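Local coordinates for protein alpha-L-rhamnosidase (Aspergillus terreus, PDB 6GSZ) that probably hydrolyses terminal non-reducing alpha-L-rhamnose residues from alpha-L-rhamnosides, at residues 524-536 with 602-616. Residues are numbered along the deposited sequence; the frame is centred on the assembly and turned at random. Where two conformers were deposited one is given.
Sequences TSIWGDAIVGVPW and SDAYLLHSTDMLANI. With NAG (2-acetamido-2-deoxy-beta-D-glucopyranose), chain C; BGC (beta-D-glucopyranose), chain B.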
loop_
_atom_site.group_PDB
_atom_site.type_symbol
_atom_site.label_atom_id
_atom_site.label_comp_id
_atom_site.label_asym_id
_atom_site.label_seq_id
_atom_site.Cartn_x
_atom_site.Cartn_y
_atom_site.Cartn_z
ATOM N N THR A 524 2.854 7.114 21.477
ATOM C CA THR A 524 2.178 8.327 20.975
ATOM C C THR A 524 0.765 7.983 20.480
ATOM O O THR A 524 0.501 6.908 19.940
ATOM C CB THR A 524 2.966 9.000 19.846
ATOM O OG1 THR A 524 3.142 8.125 18.718
ATOM C CG2 THR A 524 4.299 9.483 20.360
ATOM N N SER A 525 -0.106 8.984 20.594
ATOM C CA SER A 525 -1.451 8.919 20.015
ATOM C C SER A 525 -1.342 9.035 18.495
ATOM O O SER A 525 -0.338 9.555 17.990
ATOM C CB SER A 525 -2.309 10.030 20.545
ATOM O OG SER A 525 -1.884 11.274 20.037
ATOM N N ILE A 526 -2.328 8.482 17.789
ATOM C CA ILE A 526 -2.520 8.523 16.318
ATOM C C ILE A 526 -1.557 7.541 15.633
ATOM O O ILE A 526 -2.001 6.678 14.920
ATOM C CB ILE A 526 -2.447 9.941 15.718
ATOM C CG1 ILE A 526 -3.336 10.929 16.495
ATOM C CG2 ILE A 526 -2.816 9.887 14.238
ATOM C CD1 ILE A 526 -3.129 12.352 16.090
ATOM N N TRP A 527 -0.256 7.771 15.823
ATOM C CA TRP A 527 0.823 6.878 15.379
ATOM C C TRP A 527 0.672 5.543 16.114
ATOM O O TRP A 527 0.380 4.549 15.457
ATOM C CB TRP A 527 2.167 7.582 15.628
ATOM C CG TRP A 527 2.523 8.535 14.525
ATOM C CD1 TRP A 527 3.474 8.344 13.566
ATOM C CD2 TRP A 527 1.946 9.826 14.230
ATOM N NE1 TRP A 527 3.504 9.397 12.701
ATOM C CE2 TRP A 527 2.562 10.316 13.068
ATOM C CE3 TRP A 527 0.947 10.615 14.818
ATOM C CZ2 TRP A 527 2.243 11.546 12.494
ATOM C CZ3 TRP A 527 0.618 11.826 14.238
ATOM C CH2 TRP A 527 1.259 12.296 13.095
ATOM N N GLY A 528 0.709 5.524 17.445
ATOM C CA GLY A 528 0.554 4.273 18.124
ATOM C C GLY A 528 -0.835 3.669 17.924
ATOM O O GLY A 528 -1.001 2.447 17.892
ATOM N N ASP A 529 -1.834 4.558 17.822
ATOM C CA ASP A 529 -3.217 4.139 17.624
ATOM C C ASP A 529 -3.420 3.409 16.294
ATOM O O ASP A 529 -4.482 2.814 16.110
ATOM C CB ASP A 529 -4.190 5.300 17.755
ATOM C CG ASP A 529 -4.293 5.809 19.193
ATOM O OD1 ASP A 529 -4.625 4.965 20.085
ATOM O OD2 ASP A 529 -4.078 7.032 19.364
ATOM N N ALA A 530 -2.445 3.437 15.365
ATOM C CA ALA A 530 -2.585 2.671 14.137
ATOM C C ALA A 530 -2.865 1.185 14.373
ATOM O O ALA A 530 -3.515 0.537 13.513
ATOM C CB ALA A 530 -1.365 2.817 13.270
ATOM N N ILE A 531 -2.342 0.650 15.489
ATOM C CA ILE A 531 -2.495 -0.785 15.769
ATOM C C ILE A 531 -3.965 -1.158 16.081
ATOM O O ILE A 531 -4.299 -2.354 16.080
ATOM C CB ILE A 531 -1.517 -1.221 16.884
ATOM C CG1 ILE A 531 -1.264 -2.725 16.932
ATOM C CG2 ILE A 531 -1.929 -0.657 18.241
ATOM C CD1 ILE A 531 -0.579 -3.244 15.738
ATOM N N VAL A 532 -4.787 -0.137 16.361
ATOM C CA VAL A 532 -6.254 -0.290 16.517
ATOM C C VAL A 532 -6.948 0.130 15.221
ATOM O O VAL A 532 -7.829 -0.558 14.720
ATOM C CB VAL A 532 -6.789 0.537 17.710
ATOM C CG1 VAL A 532 -8.294 0.296 17.911
ATOM C CG2 VAL A 532 -6.059 0.221 19.004
ATOM N N GLY A 533 -6.622 1.334 14.776
ATOM C CA GLY A 533 -7.362 1.992 13.687
ATOM C C GLY A 533 -7.238 1.289 12.343
ATOM O O GLY A 533 -8.166 1.243 11.525
ATOM N N VAL A 534 -6.011 0.839 12.008
ATOM C CA VAL A 534 -5.818 0.202 10.701
ATOM C C VAL A 534 -6.597 -1.124 10.680
ATOM O O VAL A 534 -7.343 -1.360 9.732
ATOM C CB VAL A 534 -4.351 0.104 10.261
ATOM C CG1 VAL A 534 -4.223 -0.567 8.909
ATOM C CG2 VAL A 534 -3.776 1.508 10.171
ATOM N N PRO A 535 -6.494 -2.011 11.692
ATOM C CA PRO A 535 -7.386 -3.180 11.790
ATOM C C PRO A 535 -8.887 -2.845 11.730
ATOM O O PRO A 535 -9.636 -3.545 11.011
ATOM C CB PRO A 535 -6.985 -3.836 13.114
ATOM C CG PRO A 535 -5.512 -3.491 13.217
ATOM C CD PRO A 535 -5.465 -2.051 12.751
ATOM N N TRP A 536 -9.303 -1.805 12.459
ATOM C CA TRP A 536 -10.738 -1.488 12.461
ATOM C C TRP A 536 -11.193 -1.167 11.026
ATOM O O TRP A 536 -12.221 -1.659 10.546
ATOM C CB TRP A 536 -11.003 -0.302 13.387
ATOM C CG TRP A 536 -12.433 0.169 13.429
ATOM C CD1 TRP A 536 -13.430 -0.288 14.218
ATOM C CD2 TRP A 536 -12.987 1.217 12.638
ATOM N NE1 TRP A 536 -14.577 0.414 13.987
ATOM C CE2 TRP A 536 -14.356 1.316 12.982
ATOM C CE3 TRP A 536 -12.481 2.006 11.610
ATOM C CZ2 TRP A 536 -15.199 2.225 12.344
ATOM C CZ3 TRP A 536 -13.309 2.900 10.973
ATOM C CH2 TRP A 536 -14.650 3.008 11.345
ATOM N N SER A 602 -4.430 14.005 21.795
ATOM C CA SER A 602 -4.104 12.649 22.207
ATOM C C SER A 602 -5.259 11.968 22.953
ATOM O O SER A 602 -5.549 10.787 22.757
ATOM C CB SER A 602 -2.823 12.665 23.030
ATOM O OG SER A 602 -1.686 13.053 22.257
ATOM N N ASP A 603 -5.859 12.718 23.879
ATOM C CA ASP A 603 -6.960 12.169 24.656
ATOM C C ASP A 603 -8.164 11.874 23.771
ATOM O O ASP A 603 -8.846 10.831 23.998
ATOM C CB ASP A 603 -7.360 13.145 25.757
ATOM C CG ASP A 603 -6.374 13.230 26.913
ATOM O OD1 ASP A 603 -5.474 12.338 27.016
ATOM O OD2 ASP A 603 -6.510 14.191 27.730
ATOM N N ALA A 604 -8.392 12.726 22.766
ATOM C CA ALA A 604 -9.498 12.452 21.820
ATOM C C ALA A 604 -9.254 11.109 21.122
ATOM O O ALA A 604 -10.170 10.275 21.035
ATOM C CB ALA A 604 -9.658 13.571 20.841
ATOM N N TYR A 605 -8.005 10.904 20.648
ATOM C CA TYR A 605 -7.680 9.661 19.986
ATOM C C TYR A 605 -7.659 8.433 20.932
ATOM O O TYR A 605 -7.959 7.306 20.495
ATOM C CB TYR A 605 -6.378 9.781 19.192
ATOM C CG TYR A 605 -6.584 10.290 17.796
ATOM C CD1 TYR A 605 -6.644 11.653 17.524
ATOM C CD2 TYR A 605 -6.762 9.411 16.743
ATOM C CE1 TYR A 605 -6.814 12.133 16.236
ATOM C CE2 TYR A 605 -6.953 9.883 15.449
ATOM C CZ TYR A 605 -6.982 11.245 15.189
ATOM O OH TYR A 605 -7.182 11.692 13.897
ATOM N N LEU A 606 -7.350 8.652 22.223
ATOM C CA LEU A 606 -7.469 7.581 23.222
ATOM C C LEU A 606 -8.936 7.139 23.331
ATOM O O LEU A 606 -9.209 5.942 23.358
ATOM C CB LEU A 606 -6.907 8.056 24.569
ATOM C CG LEU A 606 -7.354 7.262 25.798
ATOM C CD1 LEU A 606 -6.902 5.823 25.722
ATOM C CD2 LEU A 606 -6.881 7.921 27.082
ATOM N N LEU A 607 -9.849 8.102 23.420
ATOM C CA LEU A 607 -11.268 7.767 23.467
ATOM C C LEU A 607 -11.673 7.015 22.186
ATOM O O LEU A 607 -12.379 6.026 22.244
ATOM C CB LEU A 607 -12.086 9.044 23.644
ATOM C CG LEU A 607 -12.412 9.471 25.071
ATOM C CD1 LEU A 607 -13.294 8.462 25.740
ATOM C CD2 LEU A 607 -11.231 9.696 25.931
ATOM N N HIS A 608 -11.208 7.519 21.033
ATOM C CA HIS A 608 -11.537 6.886 19.747
ATOM C C HIS A 608 -11.026 5.427 19.721
ATOM O O HIS A 608 -11.724 4.496 19.252
ATOM C CB HIS A 608 -11.016 7.726 18.583
ATOM C CG HIS A 608 -11.284 7.136 17.262
ATOM N ND1 HIS A 608 -12.555 6.823 16.837
ATOM C CD2 HIS A 608 -10.440 6.878 16.252
ATOM C CE1 HIS A 608 -12.473 6.352 15.596
ATOM N NE2 HIS A 608 -11.161 6.406 15.212
ATOM N N SER A 609 -9.770 5.197 20.143
ATOM C CA SER A 609 -9.275 3.823 20.178
ATOM C C SER A 609 -10.080 2.927 21.131
ATOM O O SER A 609 -10.254 1.729 20.869
ATOM C CB SER A 609 -7.815 3.821 20.539
ATOM O OG SER A 609 -7.011 4.000 19.376
ATOM N N THR A 610 -10.488 3.502 22.278
ATOM C CA THR A 610 -11.260 2.726 23.233
ATOM C C THR A 610 -12.614 2.320 22.631
ATOM O O THR A 610 -13.063 1.167 22.828
ATOM C CB THR A 610 -11.416 3.497 24.567
ATOM O OG1 THR A 610 -10.105 3.893 25.006
ATOM C CG2 THR A 610 -12.122 2.679 25.630
ATOM N N ASP A 611 -13.209 3.263 21.880
ATOM C CA ASP A 611 -14.487 3.039 21.210
ATOM C C ASP A 611 -14.330 1.951 20.125
ATOM O O ASP A 611 -15.085 0.957 20.053
ATOM C CB ASP A 611 -14.934 4.345 20.586
ATOM C CG ASP A 611 -16.339 4.367 20.027
ATOM O OD1 ASP A 611 -17.211 3.730 20.621
ATOM O OD2 ASP A 611 -16.538 5.093 19.036
ATOM N N MET A 612 -13.260 2.087 19.316
ATOM C CA MET A 612 -13.000 1.102 18.268
ATOM C C MET A 612 -12.764 -0.272 18.893
ATOM O O MET A 612 -13.253 -1.304 18.360
ATOM C CB MET A 612 -11.804 1.469 17.389
ATOM C CG MET A 612 -12.080 2.598 16.392
ATOM S SD MET A 612 -10.705 2.878 15.267
ATOM C CE MET A 612 -9.429 3.572 16.316
ATOM N N LEU A 613 -12.022 -0.315 20.003
ATOM C CA LEU A 613 -11.718 -1.603 20.637
ATOM C C LEU A 613 -12.999 -2.249 21.230
ATOM O O LEU A 613 -13.163 -3.455 21.139
ATOM C CB LEU A 613 -10.594 -1.429 21.670
ATOM C CG LEU A 613 -10.128 -2.731 22.347
ATOM C CD1 LEU A 613 -9.591 -3.744 21.326
ATOM C CD2 LEU A 613 -9.077 -2.385 23.389
ATOM N N ALA A 614 -13.889 -1.445 21.821
ATOM C CA ALA A 614 -15.200 -1.934 22.268
ATOM C C ALA A 614 -15.931 -2.577 21.085
ATOM O O ALA A 614 -16.460 -3.674 21.216
ATOM C CB ALA A 614 -16.027 -0.826 22.874
ATOM N N ASN A 615 -15.959 -1.870 19.946
ATOM C CA ASN A 615 -16.714 -2.296 18.785
ATOM C C ASN A 615 -16.107 -3.556 18.174
ATOM O O ASN A 615 -16.832 -4.485 17.801
ATOM C CB ASN A 615 -16.892 -1.155 17.793
ATOM C CG ASN A 615 -17.848 -0.107 18.322
ATOM O OD1 ASN A 615 -18.251 -0.129 19.508
ATOM N ND2 ASN A 615 -18.199 0.826 17.460
ATOM N N ILE A 616 -14.766 -3.598 18.098
ATOM C CA ILE A 616 -14.097 -4.805 17.589
ATOM C C ILE A 616 -14.395 -5.990 18.510
ATOM O O ILE A 616 -14.654 -7.111 18.052
ATOM C CB ILE A 616 -12.572 -4.557 17.470
ATOM C CG1 ILE A 616 -12.260 -3.560 16.361
ATOM C CG2 ILE A 616 -11.852 -5.869 17.311
ATOM C CD1 ILE A 616 -10.833 -3.027 16.514
HETATM C C1 NAG C . -19.068 1.891 17.880
HETATM C C2 NAG C . -18.989 3.051 16.905
HETATM C C3 NAG C . -19.955 4.167 17.337
HETATM C C4 NAG C . -21.340 3.595 17.561
HETATM C C5 NAG C . -21.277 2.394 18.496
HETATM C C6 NAG C . -22.632 1.721 18.697
HETATM C C7 NAG C . -16.958 3.634 15.689
HETATM C C8 NAG C . -15.562 4.174 15.826
HETATM N N2 NAG C . -17.645 3.534 16.823
HETATM O O3 NAG C . -19.986 5.165 16.317
HETATM O O4 NAG C . -22.109 4.631 18.205
HETATM O O5 NAG C . -20.380 1.426 17.932
HETATM O O6 NAG C . -23.176 1.242 17.440
HETATM O O7 NAG C . -17.410 3.279 14.622
HETATM C C2 BGC B . 5.813 11.234 8.401
HETATM C C3 BGC B . 5.243 11.646 9.729
HETATM C C4 BGC B . 6.213 11.815 10.877
HETATM C C5 BGC B . 7.271 12.652 10.343
HETATM C C6 BGC B . 8.221 12.869 11.505
HETATM C C1 BGC B . 7.020 12.096 8.071
HETATM O O1 BGC B . 7.453 11.779 6.763
HETATM O O2 BGC B . 4.972 11.657 7.353
HETATM O O3 BGC B . 4.491 10.639 10.155
HETATM O O4 BGC B . 5.689 12.351 12.114
HETATM O O5 BGC B . 7.950 12.133 9.154
HETATM O O6 BGC B . 9.371 13.567 11.016
HETATM O O HOH W 1 -17.384 0.229 14.775
#
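Behind the glucose-binding pocket, the loop that carries Trp527 and helix 530-536 pack on helix 602-616, where Ser609 OG donates a 2.7 Å hydrogen bond to Asp529 OD1. The donor stands above the carboxylate plane, 57° out of it, and OD1 also accepts a hydrogen bond from Trp558 NE1, on helix 545-562. The other oxygen, OD2, takes the backbone N of Ile526 at 2.8 Å in a nearly straight bond, so this buried carboxylate ties the loop to helices 602-616 and 545-562. One residue earlier, Ser525 OG donates to Ser602 OG, itself bonded to Lys598 O. Ile526 CG1, turned beside its own backbone N (chi1 -49°), sits over the centre of the Tyr605 ring, 3.5 Å from the centroid, a CH-pi contact; the Tyr605 hydroxyl is hydrogen-bonded to Ala697 O and His700 NE2. Both segments belong to the helical six-hairpin glycosidase domain, and Trp527 NE1 donates a hydrogen bond to O3 of the bound glucose. Farther along, helices 530-536 and 602-616 cross at 48°, and Val532 CG1 rests on Met612 CB at 3.7 Å. Met612 CG lies over the five-membered ring of Trp536, with SD 3.7 Å from Trp536 CG in a Met-aromatic contact, and the bend at chi3 turns CE onto Gly533 CA. At the glycosylated end, a water in the indole plane accepts from Trp536 NE1 and Asn615 ND2, the latter covalently joined to N-acetylglucosamine, and donates to the sugar's O7; Asp611 OD2 accepts from the sugar's amide N2.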